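Local coordinates for protein KLLA0C04147p (Kluyveromyces lactis, PDB 5H2D) that binds ergosterol through its oxysterol-binding-protein-related domain, the part described here, and probably transfers sterol between membranes, at residues 92-97 / 307-311; 184-188 / 405-410; 351-357 / 431-435. All coordinates share one frame; numbering follows the deposited sequence.

Contact 1 joins a loop to the start of helix 95-108, contact 2 a hairpin loop to strand 178-190, and contact 3 the C-terminal tail to the loop before helix 357-363. Contacts 1 and 2 lie at the surface, their centres about 26 Å apart, each built round a tyrosine hydroxyl bonded to the opposite segment: to an aspartate in contact 1, a threonine in contact 2. Contact 3 is partly buried, its centre about 44 Å from that of contact 1 across the chain's centre. Without a direct hydrogen bond between its segments, it relies on the C-terminal phenylalanine packed against the backbone and side chains of 351-357. The side chains of Leu185 in contact 2 and Arg356 in contact 3 stay about 13 and 14 Å from the ergosterol.

Contact 1: residues 92-97 / 307-311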
loop_
_atom_site.group_PDB
_atom_site.type_symbol
_atom_site.label_atom_id
_atom_site.label_comp_id
_atom_site.label_asym_id
_atom_site.label_seq_id
_atom_site.Cartn_x
_atom_site.Cartn_y
_atom_site.Cartn_z
ATOM N N PHE A 92 16.102 2.368 17.079
ATOM C CA PHE A 92 15.821 2.816 18.440
ATOM C C PHE A 92 15.807 1.632 19.402
ATOM O O PHE A 92 15.124 0.632 19.164
ATOM C CB PHE A 92 14.488 3.574 18.485
ATOM C CG PHE A 92 14.452 4.772 17.574
ATOM C CD1 PHE A 92 15.477 5.703 17.599
ATOM C CD2 PHE A 92 13.415 4.953 16.668
ATOM C CE1 PHE A 92 15.466 6.799 16.752
ATOM C CE2 PHE A 92 13.399 6.052 15.818
ATOM C CZ PHE A 92 14.422 6.972 15.855
ATOM N N GLU A 93 16.571 1.744 20.495
ATOM C CA GLU A 93 16.622 0.644 21.454
ATOM C C GLU A 93 15.318 0.509 22.228
ATOM O O GLU A 93 14.960 -0.588 22.666
ATOM C CB GLU A 93 17.803 0.842 22.405
ATOM C CG GLU A 93 17.794 2.172 23.135
ATOM C CD GLU A 93 16.875 2.162 24.337
ATOM O OE1 GLU A 93 16.546 1.054 24.813
ATOM O OE2 GLU A 93 16.473 3.256 24.801
ATOM N N ASP A 94 14.586 1.603 22.379
ATOM C CA ASP A 94 13.347 1.630 23.144
ATOM C C ASP A 94 12.200 1.091 22.292
ATOM O O ASP A 94 11.871 1.672 21.254
ATOM C CB ASP A 94 13.101 3.077 23.579
ATOM C CG ASP A 94 11.772 3.290 24.267
ATOM O OD1 ASP A 94 11.009 2.331 24.497
ATOM O OD2 ASP A 94 11.499 4.468 24.607
ATOM N N SER A 95 11.577 -0.008 22.727
ATOM C CA SER A 95 10.549 -0.632 21.895
ATOM C C SER A 95 9.351 0.284 21.676
ATOM O O SER A 95 8.715 0.219 20.616
ATOM C CB SER A 95 10.093 -1.960 22.503
ATOM O OG SER A 95 9.458 -1.776 23.758
ATOM N N THR A 96 9.020 1.140 22.656
ATOM C CA THR A 96 7.872 2.031 22.483
ATOM C C THR A 96 8.156 3.118 21.456
ATOM O O THR A 96 7.224 3.596 20.796
ATOM C CB THR A 96 7.457 2.665 23.814
ATOM O OG1 THR A 96 8.462 3.590 24.261
ATOM C CG2 THR A 96 7.238 1.589 24.863
ATOM N N LEU A 97 9.420 3.526 21.315
ATOM C CA LEU A 97 9.811 4.472 20.276
ATOM C C LEU A 97 9.861 3.802 18.907
ATOM O O LEU A 97 9.500 4.424 17.901
ATOM C CB LEU A 97 11.159 5.113 20.627
ATOM C CG LEU A 97 11.755 6.156 19.673
ATOM C CD1 LEU A 97 10.810 7.328 19.466
ATOM C CD2 LEU A 97 13.112 6.655 20.172
ATOM N N GLY A 307 15.242 14.728 15.338
ATOM C CA GLY A 307 15.029 13.377 15.797
ATOM C C GLY A 307 14.281 13.320 17.110
ATOM O O GLY A 307 13.839 14.344 17.644
ATOM N N PRO A 308 14.139 12.120 17.666
ATOM C CA PRO A 308 13.305 11.953 18.859
ATOM C C PRO A 308 13.880 12.668 20.069
ATOM O O PRO A 308 15.093 12.837 20.212
ATOM C CB PRO A 308 13.292 10.436 19.081
ATOM C CG PRO A 308 13.781 9.845 17.807
ATOM C CD PRO A 308 14.684 10.840 17.183
ATOM N N LYS A 309 12.979 13.075 20.950
ATOM C CA LYS A 309 13.328 13.772 22.179
ATOM C C LYS A 309 12.629 13.086 23.342
ATOM O O LYS A 309 11.448 12.742 23.249
ATOM C CB LYS A 309 12.915 15.254 22.119
ATOM C CG LYS A 309 13.512 16.051 20.979
ATOM C CD LYS A 309 15.024 16.178 21.098
ATOM C CE LYS A 309 15.569 17.129 20.040
ATOM N NZ LYS A 309 17.037 17.379 20.175
ATOM N N TYR A 310 13.355 12.881 24.439
ATOM C CA TYR A 310 12.782 12.242 25.615
ATOM C C TYR A 310 12.380 13.232 26.703
ATOM O O TYR A 310 11.823 12.815 27.724
ATOM C CB TYR A 310 13.763 11.208 26.185
ATOM C CG TYR A 310 13.672 9.849 25.508
ATOM C CD1 TYR A 310 14.300 9.613 24.287
ATOM C CD2 TYR A 310 12.950 8.814 26.089
ATOM C CE1 TYR A 310 14.216 8.378 23.663
ATOM C CE2 TYR A 310 12.852 7.573 25.467
ATOM C CZ TYR A 310 13.492 7.367 24.260
ATOM O OH TYR A 310 13.417 6.141 23.638
ATOM N N ASP A 311 12.617 14.523 26.502
ATOM C CA ASP A 311 12.342 15.515 27.536
ATOM C C ASP A 311 10.938 16.099 27.452
ATOM O O ASP A 311 10.605 16.989 28.243
ATOM C CB ASP A 311 13.381 16.644 27.482
ATOM C CG ASP A 311 13.413 17.364 26.143
ATOM O OD1 ASP A 311 12.499 17.163 25.313
ATOM O OD2 ASP A 311 14.362 18.152 25.921
HETATM O O HOH W 1 15.263 4.488 22.034
#
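Asp94 swings its carboxylate away from its own amide (chi1 174°), which brings it to Tyr310, whose hydroxyl arrives from the far loop; Leu97, also with CG opposite its N (chi1 -179°), extends its methyls toward Pro308. Tyr310 OH donates to the anti lone pair of Asp94 OD2 at 2.7 Å, and OD2 lies at the edge of the phenol ring, in its plane, with carboxylate and ring 33° apart. The other oxygen, Asp94 OD1, takes two bonds from one face of the carboxylate: Thr96 N at 3.0 Å and Thr96 OG1 at 2.9 Å. A water donates to Tyr310 OH and Glu93 OE2 and accepts from Asp94 N, giving the phenol oxygen a second partner. Next to this polar group, Pro308 CG meets Phe92 CZ at 3.5 Å, while Leu97 CD2 rests on one face of the Phe92 ring and reaches Pro308 CB at 3.9 Å. Trp267 of strand 265-272 meets Tyr310 edge-to-face and also touches Asp94 and Leu97. The bond from Thr96 N makes Asp94 the N-cap of helix 95-108, its capping carboxylate shared with the loop that leads into strand 314-319.

Contact 2: residues 184-188 / 405-410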
loop_
_atom_site.group_PDB
_atom_site.type_symbol
_atom_site.label_atom_id
_atom_site.label_comp_id
_atom_site.label_asym_id
_atom_site.label_seq_id
_atom_site.Cartn_x
_atom_site.Cartn_y
_atom_site.Cartn_z
ATOM N N GLY A 184 -8.252 -6.829 5.417
ATOM C CA GLY A 184 -7.138 -7.711 5.678
ATOM C C GLY A 184 -6.232 -7.232 6.814
ATOM O O GLY A 184 -6.143 -6.051 7.138
ATOM N N LEU A 185 -5.521 -8.185 7.420
ATOM C CA LEU A 185 -4.554 -7.883 8.462
ATOM C C LEU A 185 -3.172 -7.644 7.858
ATOM O O LEU A 185 -2.767 -8.320 6.904
ATOM C CB LEU A 185 -4.491 -9.029 9.473
ATOM C CG LEU A 185 -3.724 -8.823 10.774
ATOM C CD1 LEU A 185 -4.323 -7.677 11.582
ATOM C CD2 LEU A 185 -3.735 -10.123 11.577
ATOM N N TRP A 186 -2.457 -6.677 8.418
ATOM C CA TRP A 186 -1.117 -6.314 7.970
ATOM C C TRP A 186 -0.082 -6.666 9.035
ATOM O O TRP A 186 -0.330 -6.508 10.235
ATOM C CB TRP A 186 -1.077 -4.824 7.617
ATOM C CG TRP A 186 -1.974 -4.621 6.444
ATOM C CD1 TRP A 186 -3.311 -4.357 6.474
ATOM C CD2 TRP A 186 -1.625 -4.785 5.065
ATOM N NE1 TRP A 186 -3.807 -4.300 5.200
ATOM C CE2 TRP A 186 -2.791 -4.563 4.314
ATOM C CE3 TRP A 186 -0.429 -5.059 4.394
ATOM C CZ2 TRP A 186 -2.803 -4.623 2.924
ATOM C CZ3 TRP A 186 -0.444 -5.124 3.009
ATOM C CH2 TRP A 186 -1.621 -4.894 2.289
ATOM N N TYR A 187 1.070 -7.156 8.583
ATOM C CA TYR A 187 2.106 -7.718 9.444
ATOM C C TYR A 187 3.397 -6.972 9.188
ATOM O O TYR A 187 3.910 -6.992 8.063
ATOM C CB TYR A 187 2.326 -9.200 9.143
ATOM C CG TYR A 187 1.195 -10.145 9.458
ATOM C CD1 TYR A 187 0.045 -10.186 8.668
ATOM C CD2 TYR A 187 1.293 -11.047 10.518
ATOM C CE1 TYR A 187 -0.989 -11.072 8.945
ATOM C CE2 TYR A 187 0.260 -11.938 10.804
ATOM C CZ TYR A 187 -0.875 -11.953 10.012
ATOM O OH TYR A 187 -1.897 -12.843 10.284
ATOM N N LEU A 188 3.962 -6.364 10.225
ATOM C CA LEU A 188 5.177 -5.582 10.073
ATOM C C LEU A 188 6.200 -6.116 11.064
ATOM O O LEU A 188 5.960 -6.093 12.276
ATOM C CB LEU A 188 4.893 -4.092 10.282
ATOM C CG LEU A 188 5.886 -3.129 9.632
ATOM C CD1 LEU A 188 5.244 -1.769 9.392
ATOM C CD2 LEU A 188 7.125 -2.979 10.507
ATOM N N HIS A 405 -1.391 -18.267 10.393
ATOM C CA HIS A 405 -0.197 -17.640 10.929
ATOM C C HIS A 405 0.065 -18.147 12.347
ATOM O O HIS A 405 -0.860 -18.229 13.156
ATOM C CB HIS A 405 -0.321 -16.117 10.941
ATOM C CG HIS A 405 0.983 -15.436 11.195
ATOM N ND1 HIS A 405 1.458 -15.190 12.467
ATOM C CD2 HIS A 405 1.940 -15.002 10.345
ATOM C CE1 HIS A 405 2.642 -14.614 12.387
ATOM N NE2 HIS A 405 2.956 -14.485 11.110
ATOM N N PRO A 406 1.316 -18.477 12.672
ATOM C CA PRO A 406 1.594 -19.069 13.991
ATOM C C PRO A 406 1.379 -18.120 15.158
ATOM O O PRO A 406 1.149 -18.600 16.273
ATOM C CB PRO A 406 3.063 -19.496 13.878
ATOM C CG PRO A 406 3.637 -18.631 12.809
ATOM C CD PRO A 406 2.521 -18.398 11.830
ATOM N N VAL A 407 1.444 -16.806 14.957
ATOM C CA VAL A 407 1.280 -15.858 16.063
ATOM C C VAL A 407 -0.153 -15.370 16.175
ATOM O O VAL A 407 -0.760 -15.435 17.246
ATOM C CB VAL A 407 2.254 -14.672 15.906
ATOM C CG1 VAL A 407 1.998 -13.628 16.995
ATOM C CG2 VAL A 407 3.686 -15.155 15.952
ATOM N N THR A 408 -0.719 -14.861 15.079
ATOM C CA THR A 408 -2.080 -14.338 15.114
ATOM C C THR A 408 -3.135 -15.427 15.063
ATOM O O THR A 408 -4.285 -15.170 15.435
ATOM C CB THR A 408 -2.311 -13.392 13.939
ATOM O OG1 THR A 408 -2.131 -14.123 12.720
ATOM C CG2 THR A 408 -1.327 -12.244 13.986
ATOM N N LYS A 409 -2.772 -16.622 14.592
ATOM C CA LYS A 409 -3.702 -17.716 14.352
ATOM C C LYS A 409 -4.773 -17.344 13.330
ATOM O O LYS A 409 -5.834 -17.978 13.274
ATOM C CB LYS A 409 -4.325 -18.194 15.669
ATOM C CG LYS A 409 -3.243 -18.624 16.657
ATOM C CD LYS A 409 -3.794 -19.164 17.961
ATOM C CE LYS A 409 -2.650 -19.641 18.855
ATOM N NZ LYS A 409 -3.117 -20.167 20.173
ATOM N N CYS A 410 -4.502 -16.332 12.503
ATOM C CA CYS A 410 -5.377 -15.930 11.410
ATOM C C CYS A 410 -4.883 -16.524 10.095
ATOM O O CYS A 410 -3.686 -16.764 9.916
ATOM C CB CYS A 410 -5.435 -14.404 11.262
ATOM S SG CYS A 410 -6.071 -13.509 12.671
#
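Tyr187 and Thr408 meet through their hydroxyls: Tyr187 OH and Thr408 OG1 are 2.8 Å apart, a hydrogen bond in which either could donate. Thr408 OG1 lies at the edge of the phenol ring, in its plane. The methyl of Thr408 packs alongside, with Thr408 CG2 3.6 Å from Tyr187 CE2, and touches tip to tip with Leu185, whose CD2 is 4.0 Å away. His405 meets the tyrosine ring as well. Tyr187 CE2 stands over the centre of one imidazole face, 3.5 Å from His405 CD2, and the two rings meet obliquely, their planes 38° apart. Cys410 adds a looser contact, its SG 4.3 Å from Leu185 CD2.

The next shell holds these groups in place. Thr408 OG1, between its backbone N and carbonyl carbon (chi1 61°), also accepts from Cys410 N at 3.2 Å, an ST turn that leaves the hydroxyl facing Tyr187. His405 ND1 accepts from Val407 N at 3.0 Å, a donor tilted 30° out of the imidazole plane, and more weakly from Thr408 N. Pro406 CD covers the face of the imidazole opposite Tyr187. Backbone bonds from His405 N to Cys410 O and from Lys409 N to His405 O close the loop itself.

Farther out, Tyr187 stacks on Phe164 of the adjacent strand, and Tyr412 meets His405 edge-to-face. The 405-410 loop connects strands 400-404 and 411-415 in a two-stranded beta-hairpin, docked by this loop onto strand 178-190 of the large antiparallel sheet system of the sterol-binding domain.

Contact 3: residues 351-357 / 431-435; sequences TDTRLRP and EGDIF
Phe435 ends the C-terminal tail of the oxysterol-binding domain and packs its ring against residues 351-357, a loop whose Asx turn and 3-10 turn (353-355) come just before helix 357-363.

CH-pi and apolar contacts dominate. Arg356 CA sits over the centre of one Phe435 face, 3.7 Å from the centroid and only 6° off the ring normal, and Ile434 CG1 lies over the rim of the opposite face. Arg356 CG, anti to its backbone N (chi1 -173°), passes above the ring plane 3.4 Å from Phe435 CE1, and the extended chain carries the guanidinium onward to Asp358 and Glu127, which form salt bridges with it. At the root of the aromatic side chain, Pro357 CD touches Phe435 CB at 3.6 Å. Earlier in the tail, Thr351 CG2 packs against Ile434 CD1 at 3.8 Å and against Gly432 CA, where the glycine lets the backbone come close.

Carbonyl oxygens border the ring as well: Asp352 O lies at its edge, near the plane and 3.2 Å from Phe435 CE2, while Thr351 O and Leu355 O approach obliquely.

Among the polar interactions, Phe435 O, at the chain terminus, is bonded by Arg376 and Arg380, which holds the chain end against helix 367-390. Within the loop, Asp352 OD2 accepts from Arg354 N in the Asx turn and pairs with Arg354 NH1 in a salt bridge, the two donors coming from opposite faces of the carboxylate. Between the two segments the polar link is indirect: Thr351 OG1 bonds to Thr128 and to a water 2.8 Å away, and the same water donates to Glu431 O at 3.1 Å.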
loop_
_atom_site.group_PDB
_atom_site.type_symbol
_atom_site.label_atom_id
_atom_site.label_comp_id
_atom_site.label_asym_id
_atom_site.label_seq_id
_atom_site.Cartn_x
_atom_site.Cartn_y
_atom_site.Cartn_z
ATOM N N THR A 351 2.957 -11.814 -16.255
ATOM C CA THR A 351 1.846 -11.327 -15.461
ATOM C C THR A 351 2.090 -9.957 -14.840
ATOM O O THR A 351 1.177 -9.437 -14.196
ATOM C CB THR A 351 1.543 -12.319 -14.336
ATOM O OG1 THR A 351 2.742 -12.531 -13.580
ATOM C CG2 THR A 351 1.011 -13.654 -14.895
ATOM N N ASP A 352 3.276 -9.367 -14.985
ATOM C CA ASP A 352 3.549 -8.121 -14.275
ATOM C C ASP A 352 2.688 -6.980 -14.808
ATOM O O ASP A 352 2.505 -6.827 -16.020
ATOM C CB ASP A 352 5.026 -7.729 -14.367
ATOM C CG ASP A 352 5.368 -6.572 -13.431
ATOM O OD1 ASP A 352 5.603 -6.837 -12.227
ATOM O OD2 ASP A 352 5.375 -5.407 -13.888
ATOM N N THR A 353 2.178 -6.158 -13.878
ATOM C CA THR A 353 1.317 -5.026 -14.222
ATOM C C THR A 353 1.927 -4.095 -15.268
ATOM O O THR A 353 1.191 -3.515 -16.078
ATOM C CB THR A 353 0.993 -4.229 -12.951
ATOM O OG1 THR A 353 0.359 -5.105 -12.006
ATOM C CG2 THR A 353 0.069 -3.016 -13.270
ATOM N N ARG A 354 3.258 -3.931 -15.275
ATOM C CA ARG A 354 3.868 -3.057 -16.281
ATOM C C ARG A 354 3.544 -3.516 -17.698
ATOM O O ARG A 354 3.549 -2.702 -18.629
ATOM C CB ARG A 354 5.381 -3.000 -16.094
ATOM C CG ARG A 354 5.803 -2.281 -14.837
ATOM C CD ARG A 354 7.276 -2.515 -14.616
ATOM N NE ARG A 354 7.753 -1.989 -13.344
ATOM C CZ ARG A 354 7.750 -2.683 -12.218
ATOM N NH1 ARG A 354 7.268 -3.916 -12.207
ATOM N NH2 ARG A 354 8.241 -2.155 -11.109
ATOM N N LEU A 355 3.254 -4.799 -17.880
ATOM C CA LEU A 355 2.944 -5.342 -19.197
ATOM C C LEU A 355 1.460 -5.329 -19.504
ATOM O O LEU A 355 1.064 -5.767 -20.594
ATOM C CB LEU A 355 3.465 -6.777 -19.314
ATOM C CG LEU A 355 4.948 -6.916 -19.004
ATOM C CD1 LEU A 355 5.403 -8.369 -19.035
ATOM C CD2 LEU A 355 5.763 -6.068 -19.974
ATOM N N ARG A 356 0.634 -4.859 -18.575
ATOM C CA ARG A 356 -0.810 -4.887 -18.783
ATOM C C ARG A 356 -1.216 -3.863 -19.840
ATOM O O ARG A 356 -0.979 -2.665 -19.651
ATOM C CB ARG A 356 -1.541 -4.646 -17.463
ATOM C CG ARG A 356 -3.007 -4.850 -17.645
ATOM C CD ARG A 356 -3.822 -4.706 -16.380
ATOM N NE ARG A 356 -5.218 -4.703 -16.786
ATOM C CZ ARG A 356 -6.249 -4.974 -15.995
ATOM N NH1 ARG A 356 -6.062 -5.305 -14.721
ATOM N NH2 ARG A 356 -7.476 -4.923 -16.502
ATOM N N PRO A 357 -1.818 -4.283 -20.962
ATOM C CA PRO A 357 -1.910 -3.398 -22.133
ATOM C C PRO A 357 -3.006 -2.351 -22.068
ATOM O O PRO A 357 -2.840 -1.271 -22.654
ATOM C CB PRO A 357 -2.156 -4.384 -23.290
ATOM C CG PRO A 357 -2.789 -5.571 -22.666
ATOM C CD PRO A 357 -2.131 -5.682 -21.295
ATOM N N GLU A 431 5.121 -18.416 -16.855
ATOM C CA GLU A 431 4.395 -18.310 -15.586
ATOM C C GLU A 431 3.210 -17.356 -15.755
ATOM O O GLU A 431 3.194 -16.231 -15.253
ATOM C CB GLU A 431 5.325 -17.850 -14.473
ATOM C CG GLU A 431 6.383 -18.874 -14.063
ATOM C CD GLU A 431 5.807 -20.062 -13.313
ATOM O OE1 GLU A 431 6.588 -20.954 -12.918
ATOM O OE2 GLU A 431 4.575 -20.108 -13.105
ATOM N N GLY A 432 2.212 -17.827 -16.482
ATOM C CA GLY A 432 0.979 -17.080 -16.633
ATOM C C GLY A 432 0.818 -16.507 -18.036
ATOM O O GLY A 432 1.797 -16.208 -18.736
ATOM N N ASP A 433 -0.434 -16.346 -18.451
ATOM C CA ASP A 433 -0.764 -15.808 -19.775
ATOM C C ASP A 433 -2.142 -15.145 -19.656
ATOM O O ASP A 433 -3.171 -15.783 -19.889
ATOM C CB ASP A 433 -0.736 -16.907 -20.825
ATOM C CG ASP A 433 -1.149 -16.420 -22.203
ATOM O OD1 ASP A 433 -1.199 -15.186 -22.431
ATOM O OD2 ASP A 433 -1.410 -17.286 -23.067
ATOM N N ILE A 434 -2.147 -13.867 -19.262
ATOM C CA ILE A 434 -3.389 -13.200 -18.865
ATOM C C ILE A 434 -3.639 -11.900 -19.621
ATOM O O ILE A 434 -4.730 -11.329 -19.512
ATOM C CB ILE A 434 -3.399 -12.932 -17.343
ATOM C CG1 ILE A 434 -2.196 -12.073 -16.941
ATOM C CG2 ILE A 434 -3.427 -14.254 -16.572
ATOM C CD1 ILE A 434 -2.183 -11.668 -15.443
ATOM N N PHE A 435 -2.653 -11.413 -20.379
ATOM C CA PHE A 435 -2.805 -10.143 -21.098
ATOM C C PHE A 435 -2.990 -10.351 -22.603
ATOM O O PHE A 435 -3.698 -11.265 -23.020
ATOM C CB PHE A 435 -1.596 -9.228 -20.867
ATOM C CG PHE A 435 -1.373 -8.829 -19.416
ATOM C CD1 PHE A 435 -2.441 -8.557 -18.566
ATOM C CD2 PHE A 435 -0.083 -8.734 -18.919
ATOM C CE1 PHE A 435 -2.214 -8.181 -17.248
ATOM C CE2 PHE A 435 0.154 -8.373 -17.601
ATOM C CZ PHE A 435 -0.920 -8.101 -16.763
HETATM O O HOH W 2 3.544 -15.014 -12.478
#